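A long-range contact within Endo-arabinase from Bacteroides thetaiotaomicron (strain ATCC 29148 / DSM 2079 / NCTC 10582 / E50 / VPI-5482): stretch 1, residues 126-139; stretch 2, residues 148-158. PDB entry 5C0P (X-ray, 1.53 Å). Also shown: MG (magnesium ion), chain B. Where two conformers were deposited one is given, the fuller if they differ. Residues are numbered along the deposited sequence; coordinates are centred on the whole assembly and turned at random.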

ATOM      1  N   ALA A 126     -12.087  -6.767   9.478  1.00 13.56           N
ATOM      2  CA  ALA A 126     -11.423  -6.540   8.206  1.00 10.70           C
ATOM      3  C   ALA A 126     -12.432  -6.175   7.120  1.00 10.42           C
ATOM      4  O   ALA A 126     -13.567  -6.646   7.138  1.00 13.55           O
ATOM      5  CB  ALA A 126     -10.653  -7.781   7.790  1.00 13.71           C
ATOM      6  N   ILE A 127     -11.995  -5.350   6.176  1.00 11.00           N
ATOM      7  CA  ILE A 127     -12.783  -5.037   4.986  1.00 10.77           C
ATOM      8  C   ILE A 127     -12.553  -6.095   3.895  1.00 11.92           C
ATOM      9  O   ILE A 127     -13.386  -6.292   3.010  1.00 13.17           O
ATOM     10  CB  ILE A 127     -12.438  -3.614   4.478  1.00  9.55           C
ATOM     11  CG1 ILE A 127     -13.454  -3.151   3.433  1.00  9.67           C
ATOM     12  CG2 ILE A 127     -11.007  -3.552   3.937  1.00 12.43           C
ATOM     13  CD1 ILE A 127     -14.882  -3.104   3.942  1.00 11.15           C
ATOM     14  N   THR A 128     -11.429  -6.801   3.988  1.00 12.82           N
ATOM     15  CA  THR A 128     -11.143  -7.930   3.098  1.00 10.54           C
ATOM     16  C   THR A 128     -11.974  -9.149   3.533  1.00 15.39           C
ATOM     17  O   THR A 128     -12.505  -9.167   4.647  1.00 14.76           O
ATOM     18  CB  THR A 128      -9.628  -8.226   3.103  1.00 11.96           C
ATOM     19  OG1 THR A 128      -9.176  -8.361   4.458  1.00 11.31           O
ATOM     20  CG2 THR A 128      -8.860  -7.092   2.425  1.00 11.57           C
ATOM     21  N   PRO A 129     -12.124 -10.164   2.657  1.00 13.92           N
ATOM     22  CA  PRO A 129     -13.019 -11.275   3.013  1.00 11.94           C
ATOM     23  C   PRO A 129     -12.560 -12.072   4.233  1.00 12.56           C
ATOM     24  O   PRO A 129     -11.393 -12.448   4.317  1.00 16.38           O
ATOM     25  CB  PRO A 129     -12.983 -12.167   1.762  1.00 15.07           C
ATOM     26  CG  PRO A 129     -12.675 -11.216   0.649  1.00 14.24           C
ATOM     27  CD  PRO A 129     -11.687 -10.245   1.248  1.00 14.75           C
ATOM     28  N   SER A 130     -13.488 -12.372   5.140  1.00 19.10           N
ATOM     29  CA  SER A 130     -13.137 -13.067   6.380  1.00 22.84           C
ATOM     30  C   SER A 130     -12.627 -14.496   6.169  1.00 18.31           C
ATOM     31  O   SER A 130     -11.916 -15.043   7.019  1.00 22.00           O
ATOM     32  CB  SER A 130     -14.320 -13.069   7.350  1.00 25.17           C
ATOM     33  OG  SER A 130     -15.415 -13.792   6.813  1.00 28.63           O
ATOM     34  N   GLY A 131     -12.991 -15.108   5.047  1.00 17.73           N
ATOM     35  CA  GLY A 131     -12.564 -16.469   4.777  1.00 20.50           C
ATOM     36  C   GLY A 131     -11.213 -16.570   4.087  1.00 16.46           C
ATOM     37  O   GLY A 131     -10.752 -17.682   3.793  1.00 20.00           O
ATOM     38  N   TRP A 132     -10.579 -15.426   3.841  1.00 17.13           N
ATOM     39  CA  TRP A 132      -9.335 -15.381   3.077  1.00 13.96           C
ATOM     40  C   TRP A 132      -8.230 -14.680   3.842  1.00 13.03           C
ATOM     41  O   TRP A 132      -8.473 -13.669   4.496  1.00 14.00           O
ATOM     42  CB  TRP A 132      -9.533 -14.567   1.799  1.00 17.32           C
ATOM     43  CG  TRP A 132     -10.359 -15.187   0.734  1.00 17.56           C
ATOM     44  CD1 TRP A 132     -10.938 -16.421   0.744  1.00 23.73           C
ATOM     45  CD2 TRP A 132     -10.686 -14.594  -0.526  1.00 15.07           C
ATOM     46  NE1 TRP A 132     -11.617 -16.632  -0.439  1.00 29.65           N
ATOM     47  CE2 TRP A 132     -11.475 -15.520  -1.236  1.00 23.29           C
ATOM     48  CE3 TRP A 132     -10.391 -13.369  -1.123  1.00 14.85           C
ATOM     49  CZ2 TRP A 132     -11.969 -15.257  -2.515  1.00 22.41           C
ATOM     50  CZ3 TRP A 132     -10.880 -13.108  -2.391  1.00 14.11           C
ATOM     51  CH2 TRP A 132     -11.662 -14.039  -3.067  1.00 15.96           C
HETATM   52  N   MSE A 133      -7.016 -15.224   3.763  0.57 16.88           N
HETATM   53  CA  MSE A 133      -5.829 -14.521   4.256  0.57 14.51           C
HETATM   54  C   MSE A 133      -5.482 -13.405   3.284  0.57 14.02           C
HETATM   55  O   MSE A 133      -5.035 -13.663   2.159  0.57 15.07           O
HETATM   56  CB  MSE A 133      -4.629 -15.460   4.368  0.57 15.54           C
HETATM   57  CG  MSE A 133      -4.931 -16.788   5.006  0.57 21.87           C
HETATM   58 SE   MSE A 133      -3.627 -17.278   6.349  0.57 49.60          SE
HETATM   59  CE  MSE A 133      -4.260 -16.052   7.729  0.57 14.50           C
ATOM     60  N   CYS A 134      -5.681 -12.167   3.720  1.00 11.67           N
ATOM     61  CA  CYS A 134      -5.473 -11.011   2.850  1.00 10.98           C
ATOM     62  C   CYS A 134      -4.583  -9.949   3.478  1.00 13.44           C
ATOM     63  O   CYS A 134      -4.482  -9.837   4.703  1.00 11.87           O
ATOM     64  CB  CYS A 134      -6.800 -10.349   2.481  1.00 12.06           C
ATOM     65  SG  CYS A 134      -7.984 -11.426   1.677  1.00 12.97           S
ATOM     66  N   LEU A 135      -3.940  -9.159   2.628  1.00 10.67           N
ATOM     67  CA  LEU A 135      -3.078  -8.092   3.109  1.00 10.42           C
ATOM     68  C   LEU A 135      -2.949  -6.962   2.111  1.00 10.66           C
ATOM     69  O   LEU A 135      -3.366  -7.082   0.951  1.00 10.18           O
ATOM     70  CB  LEU A 135      -1.691  -8.627   3.495  1.00 13.23           C
ATOM     71  CG  LEU A 135      -0.867  -9.493   2.541  1.00 20.05           C
ATOM     72  CD1 LEU A 135      -0.194  -8.687   1.441  1.00 21.38           C
ATOM     73  CD2 LEU A 135       0.185 -10.262   3.331  1.00 22.76           C
ATOM     74  N   ASP A 136      -2.381  -5.858   2.589  1.00 10.11           N
ATOM     75  CA  ASP A 136      -2.026  -4.710   1.762  1.00 10.50           C
ATOM     76  C   ASP A 136      -3.230  -4.065   1.087  1.00  9.38           C
ATOM     77  O   ASP A 136      -3.128  -3.589  -0.036  1.00 12.34           O
ATOM     78  CB  ASP A 136      -0.941  -5.083   0.723  1.00  9.98           C
ATOM     79  CG  ASP A 136       0.420  -5.345   1.350  1.00 14.75           C
ATOM     80  OD1 ASP A 136       0.574  -5.179   2.585  1.00 13.94           O
ATOM     81  OD2 ASP A 136       1.351  -5.719   0.605  1.00 12.63           O
ATOM     82  N   GLY A 137      -4.377  -4.053   1.766  1.00  8.87           N
ATOM     83  CA  GLY A 137      -5.543  -3.364   1.241  1.00 11.45           C
ATOM     84  C   GLY A 137      -5.279  -1.883   1.036  1.00 11.81           C
ATOM     85  O   GLY A 137      -4.854  -1.172   1.965  1.00 11.66           O
ATOM     86  N   SER A 138      -5.531  -1.411  -0.183  1.00 10.29           N
ATOM     87  CA  SER A 138      -5.313  -0.010  -0.524  1.00 10.16           C
ATOM     88  C   SER A 138      -6.563   0.609  -1.131  1.00  8.91           C
ATOM     89  O   SER A 138      -7.530  -0.093  -1.454  1.00  8.95           O
ATOM     90  CB  SER A 138      -4.133   0.126  -1.487  1.00 11.24           C
ATOM     91  OG  SER A 138      -4.431  -0.452  -2.745  1.00 12.76           O
ATOM     92  N   LEU A 139      -6.541   1.930  -1.288  1.00  8.50           N
ATOM     93  CA  LEU A 139      -7.697   2.673  -1.783  1.00 10.09           C
ATOM     94  C   LEU A 139      -7.345   3.335  -3.105  1.00 13.50           C
ATOM     95  O   LEU A 139      -6.310   3.996  -3.233  1.00 12.99           O
ATOM     96  CB  LEU A 139      -8.103   3.738  -0.761  1.00 10.08           C
ATOM     97  CG  LEU A 139      -9.296   4.633  -1.099  1.00 11.17           C
ATOM     98  CD1 LEU A 139     -10.580   3.839  -1.116  1.00 12.07           C
ATOM     99  CD2 LEU A 139      -9.394   5.772  -0.098  1.00 10.79           C
ATOM    100  N   TRP A 148     -12.464   2.281  -4.540  1.00  9.22           N
ATOM    101  CA  TRP A 148     -12.154   0.883  -4.768  1.00  8.83           C
ATOM    102  C   TRP A 148     -11.147   0.405  -3.752  1.00 10.70           C
ATOM    103  O   TRP A 148     -10.187   1.120  -3.435  1.00 10.40           O
ATOM    104  CB  TRP A 148     -11.513   0.701  -6.140  1.00 11.05           C
ATOM    105  CG  TRP A 148     -12.437   0.866  -7.313  1.00 10.01           C
ATOM    106  CD1 TRP A 148     -12.818   2.034  -7.905  1.00 11.11           C
ATOM    107  CD2 TRP A 148     -13.076  -0.188  -8.041  1.00 10.60           C
ATOM    108  NE1 TRP A 148     -13.658   1.772  -8.966  1.00 11.63           N
ATOM    109  CE2 TRP A 148     -13.832   0.415  -9.066  1.00 10.87           C
ATOM    110  CE3 TRP A 148     -13.074  -1.584  -7.926  1.00 10.85           C
ATOM    111  CZ2 TRP A 148     -14.585  -0.338  -9.981  1.00 13.96           C
ATOM    112  CZ3 TRP A 148     -13.818  -2.329  -8.827  1.00 12.06           C
ATOM    113  CH2 TRP A 148     -14.561  -1.703  -9.847  1.00 12.80           C
ATOM    114  N   LEU A 149     -11.363  -0.820  -3.279  1.00 10.42           N
ATOM    115  CA  LEU A 149     -10.401  -1.547  -2.462  1.00  9.29           C
ATOM    116  C   LEU A 149      -9.569  -2.443  -3.376  1.00  9.14           C
ATOM    117  O   LEU A 149     -10.122  -3.170  -4.200  1.00  9.84           O
ATOM    118  CB  LEU A 149     -11.152  -2.415  -1.450  1.00  9.15           C
ATOM    119  CG  LEU A 149     -10.287  -3.350  -0.608  1.00  9.22           C
ATOM    120  CD1 LEU A 149      -9.492  -2.525   0.405  1.00 11.64           C
ATOM    121  CD2 LEU A 149     -11.157  -4.382   0.086  1.00 11.40           C
ATOM    122  N   LEU A 150      -8.246  -2.382  -3.238  1.00 10.30           N
ATOM    123  CA  LEU A 150      -7.352  -3.330  -3.908  1.00  9.61           C
ATOM    124  C   LEU A 150      -6.692  -4.125  -2.797  1.00 10.66           C
ATOM    125  O   LEU A 150      -6.345  -3.564  -1.769  1.00 11.79           O
ATOM    126  CB  LEU A 150      -6.266  -2.603  -4.699  1.00 11.36           C
ATOM    127  CG  LEU A 150      -6.705  -1.488  -5.636  1.00 12.66           C
ATOM    128  CD1 LEU A 150      -5.472  -0.813  -6.251  1.00 16.36           C
ATOM    129  CD2 LEU A 150      -7.633  -2.025  -6.699  1.00 15.25           C
ATOM    130  N   PHE A 151      -6.530  -5.430  -2.974  1.00  9.29           N
ATOM    131  CA  PHE A 151      -5.868  -6.204  -1.934  1.00  8.46           C
ATOM    132  C   PHE A 151      -5.201  -7.449  -2.480  1.00  9.33           C
ATOM    133  O   PHE A 151      -5.465  -7.872  -3.612  1.00 11.12           O
ATOM    134  CB  PHE A 151      -6.820  -6.548  -0.772  1.00 10.09           C
ATOM    135  CG  PHE A 151      -7.945  -7.481  -1.139  1.00 10.66           C
ATOM    136  CD1 PHE A 151      -7.793  -8.859  -1.034  1.00  9.69           C
ATOM    137  CD2 PHE A 151      -9.170  -6.974  -1.563  1.00 11.98           C
ATOM    138  CE1 PHE A 151      -8.843  -9.710  -1.355  1.00 12.29           C
ATOM    139  CE2 PHE A 151     -10.226  -7.820  -1.885  1.00 11.75           C
ATOM    140  CZ  PHE A 151     -10.063  -9.188  -1.781  1.00 11.78           C
ATOM    141  N   CYS A 152      -4.335  -8.030  -1.661  1.00 10.63           N
ATOM    142  CA  CYS A 152      -3.681  -9.287  -2.006  1.00  9.85           C
ATOM    143  C   CYS A 152      -4.304 -10.424  -1.236  1.00 10.28           C
ATOM    144  O   CYS A 152      -4.669 -10.277  -0.068  1.00 10.57           O
ATOM    145  CB  CYS A 152      -2.214  -9.235  -1.600  1.00 10.30           C
ATOM    146  SG  CYS A 152      -1.292  -7.941  -2.407  1.00 13.14           S
ATOM    147  N   ARG A 153      -4.408 -11.575  -1.886  1.00 11.23           N
ATOM    148  CA  ARG A 153      -4.717 -12.793  -1.174  1.00 14.56           C
ATOM    149  C   ARG A 153      -3.396 -13.526  -1.089  1.00 15.53           C
ATOM    150  O   ARG A 153      -2.775 -13.825  -2.119  1.00 18.34           O
ATOM    151  CB  ARG A 153      -5.754 -13.623  -1.917  1.00 14.78           C
ATOM    152  CG  ARG A 153      -6.357 -14.667  -1.030  1.00 20.97           C
ATOM    153  CD  ARG A 153      -7.405 -15.500  -1.714  1.00 17.62           C
ATOM    154  NE  ARG A 153      -7.711 -16.639  -0.863  1.00 25.97           N
ATOM    155  CZ  ARG A 153      -8.508 -17.637  -1.213  1.00 37.74           C
ATOM    156  NH1 ARG A 153      -9.081 -17.631  -2.407  1.00 44.93           N
ATOM    157  NH2 ARG A 153      -8.729 -18.636  -0.371  1.00 41.45           N
ATOM    158  N   GLU A 154      -2.973 -13.799   0.138  1.00 12.99           N
ATOM    159  CA  GLU A 154      -1.608 -14.238   0.422  1.00 19.82           C
ATOM    160  C   GLU A 154      -1.186 -15.543  -0.251  1.00 16.12           C
ATOM    161  O   GLU A 154      -1.904 -16.541  -0.226  1.00 13.94           O
ATOM    162  CB  GLU A 154      -1.372 -14.315   1.934  1.00 23.85           C
ATOM    163  CG  GLU A 154       0.097 -14.179   2.310  1.00 33.34           C
ATOM    164  CD  GLU A 154       0.320 -13.801   3.765  1.00 33.10           C
ATOM    165  OE1 GLU A 154      -0.667 -13.630   4.515  1.00 27.79           O
ATOM    166  OE2 GLU A 154       1.500 -13.665   4.151  1.00 38.93           O
ATOM    167  N   TRP A 155       0.014 -15.517  -0.817  1.00 11.89           N
ATOM    168  CA  TRP A 155       0.556 -16.643  -1.570  1.00 13.16           C
ATOM    169  C   TRP A 155       0.728 -17.919  -0.757  1.00 12.65           C
ATOM    170  O   TRP A 155       0.725 -19.013  -1.318  1.00 14.51           O
ATOM    171  CB  TRP A 155       1.883 -16.244  -2.210  1.00 11.79           C
ATOM    172  CG  TRP A 155       2.990 -16.085  -1.214  1.00 13.04           C
ATOM    173  CD1 TRP A 155       3.202 -15.025  -0.375  1.00 12.77           C
ATOM    174  CD2 TRP A 155       4.037 -17.023  -0.957  1.00 13.25           C
ATOM    175  NE1 TRP A 155       4.322 -15.256   0.393  1.00 14.56           N
ATOM    176  CE2 TRP A 155       4.852 -16.469   0.050  1.00 14.08           C
ATOM    177  CE3 TRP A 155       4.366 -18.271  -1.484  1.00 14.02           C
ATOM    178  CZ2 TRP A 155       5.977 -17.134   0.544  1.00 19.56           C
ATOM    179  CZ3 TRP A 155       5.486 -18.926  -0.994  1.00 18.51           C
ATOM    180  CH2 TRP A 155       6.277 -18.355   0.009  1.00 19.95           C
ATOM    181  N   LEU A 156       0.878 -17.792   0.558  1.00 13.87           N
ATOM    182  CA  LEU A 156       0.991 -18.966   1.411  1.00 17.32           C
ATOM    183  C   LEU A 156      -0.287 -19.802   1.352  1.00 19.99           C
ATOM    184  O   LEU A 156      -0.262 -21.007   1.600  1.00 24.79           O
ATOM    185  CB  LEU A 156       1.283 -18.553   2.853  1.00 25.48           C
ATOM    186  CG  LEU A 156       2.725 -18.087   3.060  1.00 27.89           C
ATOM    187  CD1 LEU A 156       2.978 -17.742   4.516  1.00 29.32           C
ATOM    188  CD2 LEU A 156       3.685 -19.159   2.587  1.00 26.00           C
ATOM    189  N   GLU A 157      -1.390 -19.139   1.015  1.00 17.48           N
ATOM    190  CA  GLU A 157      -2.695 -19.776   0.865  1.00 21.69           C
ATOM    191  C   GLU A 157      -2.970 -20.141  -0.601  1.00 22.12           C
ATOM    192  O   GLU A 157      -3.481 -21.225  -0.901  1.00 24.72           O
ATOM    193  CB  GLU A 157      -3.768 -18.811   1.386  1.00 26.02           C
ATOM    194  CG  GLU A 157      -5.208 -19.272   1.233  1.00 32.15           C
ATOM    195  CD  GLU A 157      -6.156 -18.519   2.162  1.00 30.74           C
ATOM    196  OE1 GLU A 157      -6.821 -17.576   1.701  1.00 25.57           O
ATOM    197  OE2 GLU A 157      -6.238 -18.877   3.350  1.00 33.76           O
ATOM    198  N   THR A 158      -2.605 -19.242  -1.512  1.00 15.65           N
ATOM    199  CA  THR A 158      -2.991 -19.373  -2.921  1.00 13.29           C
ATOM    200  C   THR A 158      -1.919 -19.957  -3.835  1.00 18.19           C
ATOM    201  O   THR A 158      -2.211 -20.289  -4.989  1.00 14.37           O
ATOM    202  CB  THR A 158      -3.415 -18.013  -3.509  1.00 12.41           C
ATOM    203  OG1 THR A 158      -2.317 -17.094  -3.438  1.00 14.11           O
ATOM    204  CG2 THR A 158      -4.582 -17.456  -2.729  1.00 14.92           C
TER
HETATM  205 MG    MG B 401      -3.693 -20.748  -6.450  1.00 14.78          MG
HETATM  206  O   HOH W   1      -5.321 -20.320  -5.203  1.00 20.44           O
HETATM  207  O   HOH W   2      -3.678 -18.721  -7.084  1.00 14.80           O
HETATM  208  O   HOH W   3      -3.587 -22.703  -5.683  1.00 17.74           O
HETATM  209  O   HOH W   4      -2.199 -21.148  -7.827  1.00 15.12           O
HETATM  210  O   HOH W   5      -5.087 -21.211  -7.889  1.00 16.54           O

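Strands 134-139 and 148-153 run antiparallel, and their backbones satisfy one another in pairs. Leu-135 N donates to Cys-152 O (3.0 Å) and Cys-152 N returns a bond to Leu-135 O (2.9 Å); farther along, Ser-138 N donates to Leu-150 O (2.8 Å) and Leu-150 N to Ser-138 O (3.0 Å). Between these two pairs the register slips by one residue, a beta bulge in which Asp-136 adopts positive phi and psi (62°/35°). Gly-137 suits the bulge: its CA lies 3.1 Å from Leu-150 O, and a CB there would sit tightly against Leu-149 CD1. Both carboxylate oxygens of Asp-136, like Ser-138 OG, find hydrogen bonds elsewhere in the structure, so these buried polar groups are not left unpaired.

The pairing extends past the strand, where Glu-154 N, at the N-cap position before the helix, donates to Met-133 O (2.9 Å). Met-133, a selenomethionine, has its own N bonded to Glu-157 OE1 (3.1 Å). That same carboxylate oxygen accepts from Arg-153 NE (2.9 Å) and Arg-153 NH2 (3.0 Å) in a salt bridge, so one anionic atom serves three donors and ties the helix to Met-133 of the first stretch and to Arg-153 at the end of its own strand.

Held this way, the extended Arg-153 lays its guanidinium flat on Trp-132, with planes at 6° and CZ 3.4 Å from the centroid of the five-membered ring. Trp-132 NE1 and Arg-153 NH1, 3.4 Å apart, are both donors and do not bond; the attraction is cation-pi. A type I turn, closed by Trp-132 N to Pro-129 O (3.1 Å), precedes this stack.

Phe-151, buried and without polar needs in its side chain, gathers apolar neighbours: Thr-128 CG2 lies over its ring face, 4.1 Å from the centroid, while Pro-129 CD approaches CZ of Phe-151 at 3.6 Å and Cys-134 SG its CE1 at 3.6 Å. Thr-128 OG1 is itself hydrogen-bonded elsewhere in the structure, so both branches of this side chain are used.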